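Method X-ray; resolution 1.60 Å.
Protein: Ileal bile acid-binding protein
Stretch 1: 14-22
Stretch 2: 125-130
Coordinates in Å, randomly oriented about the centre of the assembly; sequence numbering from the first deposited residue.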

# COMPACT_ATOMS: atom_id res chain seq x y z
N SER A 14 -10.99 -0.56 7.69
CA SER A 14 -11.90 0.18 6.82
C SER A 14 -11.32 0.21 5.41
O SER A 14 -10.10 0.25 5.22
N GLN A 15 -12.20 0.20 4.42
CA GLN A 15 -11.78 0.19 3.03
C GLN A 15 -12.84 0.87 2.17
O GLN A 15 -14.01 0.51 2.25
N GLU A 16 -12.43 1.84 1.36
CA GLU A 16 -13.34 2.53 0.45
C GLU A 16 -12.76 2.56 -0.96
O GLU A 16 -11.57 2.80 -1.13
N GLY A 17 -13.61 2.34 -1.96
CA GLY A 17 -13.20 2.41 -3.36
C GLY A 17 -12.51 1.19 -3.94
O GLY A 17 -11.94 1.26 -5.03
N TYR A 18 -12.57 0.07 -3.22
CA TYR A 18 -11.87 -1.15 -3.62
C TYR A 18 -12.25 -1.62 -5.03
O TYR A 18 -11.38 -1.87 -5.87
N GLU A 19 -13.55 -1.73 -5.30
CA GLU A 19 -13.99 -2.25 -6.59
C GLU A 19 -13.69 -1.32 -7.78
O GLU A 19 -13.09 -1.78 -8.75
N PRO A 20 -14.07 -0.03 -7.72
CA PRO A 20 -13.71 0.85 -8.84
C PRO A 20 -12.20 0.97 -9.07
O PRO A 20 -11.77 1.03 -10.23
N PHE A 21 -11.40 0.99 -8.00
CA PHE A 21 -9.95 1.10 -8.15
C PHE A 21 -9.39 -0.15 -8.83
O PHE A 21 -8.62 -0.04 -9.79
N CYS A 22 -9.79 -1.33 -8.35
CA CYS A 22 -9.28 -2.58 -8.90
C CYS A 22 -9.70 -2.74 -10.36
O CYS A 22 -8.92 -3.20 -11.20
N ALA A 125 -9.97 6.91 -9.93
CA ALA A 125 -10.45 5.98 -8.91
C ALA A 125 -9.46 5.97 -7.77
O ALA A 125 -8.25 5.90 -7.99
N VAL A 126 -10.00 6.03 -6.56
CA VAL A 126 -9.21 6.14 -5.34
C VAL A 126 -9.60 5.04 -4.36
O VAL A 126 -10.78 4.88 -4.01
N LEU A 127 -8.60 4.27 -3.94
CA LEU A 127 -8.76 3.29 -2.88
C LEU A 127 -8.16 3.86 -1.59
O LEU A 127 -7.00 4.27 -1.57
N VAL A 128 -8.97 3.90 -0.54
CA VAL A 128 -8.48 4.30 0.78
C VAL A 128 -8.61 3.13 1.74
O VAL A 128 -9.71 2.65 1.99
N ARG A 129 -7.48 2.66 2.26
CA ARG A 129 -7.46 1.57 3.24
C ARG A 129 -7.00 2.11 4.58
O ARG A 129 -6.00 2.82 4.65
N THR A 130 -7.72 1.77 5.64
CA THR A 130 -7.35 2.20 6.98
C THR A 130 -7.14 0.94 7.81
O THR A 130 -8.02 0.10 7.87

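Where a strand gives way to a helix, a neighbouring strand can serve both, first through its backbone and then through its side chains. Residues 14–16 pair antiparallel with 128–130 of this ileal bile acid-binding protein, placing Gln15 and Arg129 on one face and Ser14, Glu16, Val128 and Thr130 on the other. Beyond Glu16 the ladder stops, and Leu127, which has the largest covered area, takes over. In its t,p rotamer Leu127 places CD1 3.8 Å from Gln15 CG and 4.1 Å from Tyr18 CB, thus touching both strand and helix.

Phe21, chi1 t, points toward the strand from the helix. Leu127 CB lies over one face of its ring, 3.7 Å from Phe21 CG, in a CH-pi contact, while Ala125 O sits at the ring edge, 3.7 Å from Phe21 CD1. Ala125 CB extends the apolar patch, 4.4 Å from Phe21 CB and 4.5 Å from Pro20 CB.

Residues with polar side chains meet along the paired strands, here without a side-chain hydrogen bond between the stretches. Gln15, t at chi1 and chi2, brings OE1 within 3.4 Å of Arg129 CD; Ser14 and Thr130, both m, meet CB to CB at 3.9 Å. At the turn, water 1 donates hydrogen bonds to Gly17 O and Val126 O, its O 2.9 Å from each, bridging two carbonyls that cannot bond each other.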

# COMPACT_ATOMS: atom_id res chain seq x y z
CB SER A 14 -12.05 1.62 7.32
OG SER A 14 -12.48 1.66 8.67
CB GLN A 15 -11.59 -1.26 2.59
CG GLN A 15 -10.71 -1.43 1.36
CD GLN A 15 -10.15 -2.83 1.26
OE1 GLN A 15 -9.00 -3.09 1.63
NE2 GLN A 15 -10.98 -3.76 0.79
CB GLU A 16 -13.59 3.98 0.89
CG GLU A 16 -14.42 4.14 2.15
CD GLU A 16 -14.72 5.61 2.42
OE1 GLU A 16 -15.69 6.14 1.84
OE2 GLU A 16 -13.98 6.23 3.21
CB TYR A 18 -12.13 -2.24 -2.57
CG TYR A 18 -11.73 -3.65 -2.96
CD1 TYR A 18 -10.40 -4.07 -2.88
CD2 TYR A 18 -12.70 -4.57 -3.37
CE1 TYR A 18 -10.05 -5.38 -3.23
CE2 TYR A 18 -12.36 -5.86 -3.71
CZ TYR A 18 -11.04 -6.26 -3.64
OH TYR A 18 -10.72 -7.55 -3.98
CB GLU A 19 -15.45 -2.70 -6.54
CG GLU A 19 -15.64 -3.80 -5.52
CD GLU A 19 -16.99 -4.47 -5.56
OE1 GLU A 19 -17.74 -4.31 -6.56
OE2 GLU A 19 -17.30 -5.19 -4.57
CB PRO A 20 -14.29 2.21 -8.43
CG PRO A 20 -15.35 1.89 -7.44
CD PRO A 20 -14.86 0.69 -6.70
CB PHE A 21 -9.26 1.33 -6.80
CG PHE A 21 -7.75 1.34 -6.90
CD1 PHE A 21 -7.07 2.50 -7.25
CD2 PHE A 21 -7.02 0.18 -6.66
CE1 PHE A 21 -5.68 2.50 -7.35
CE2 PHE A 21 -5.63 0.17 -6.76
CZ PHE A 21 -4.97 1.34 -7.11
CB CYS A 22 -9.73 -3.77 -8.07
SG CYS A 22 -8.90 -3.91 -6.48
CB ALA A 125 -10.64 4.58 -9.47
CB VAL A 126 -9.40 7.51 -4.66
CG1 VAL A 126 -8.54 7.60 -3.41
CG2 VAL A 126 -9.06 8.65 -5.62
CB LEU A 127 -8.05 1.99 -3.25
CG LEU A 127 -7.81 0.95 -2.15
CD1 LEU A 127 -9.12 0.42 -1.57
CD2 LEU A 127 -6.95 -0.19 -2.70
CB VAL A 128 -9.25 5.50 1.36
CG1 VAL A 128 -8.64 5.93 2.70
CG2 VAL A 128 -9.29 6.69 0.39
CB ARG A 129 -6.51 0.47 2.78
CG ARG A 129 -6.95 -0.29 1.53
CD ARG A 129 -6.06 -1.52 1.25
NE ARG A 129 -5.64 -2.17 2.48
CZ ARG A 129 -4.42 -2.06 3.01
NH1 ARG A 129 -3.48 -1.36 2.40
NH2 ARG A 129 -4.14 -2.68 4.15
CB THR A 130 -8.47 3.05 7.61
OG1 THR A 130 -8.69 4.22 6.80
CG2 THR A 130 -8.08 3.48 9.03
O HOH W 1 -12.41 3.84 -6.21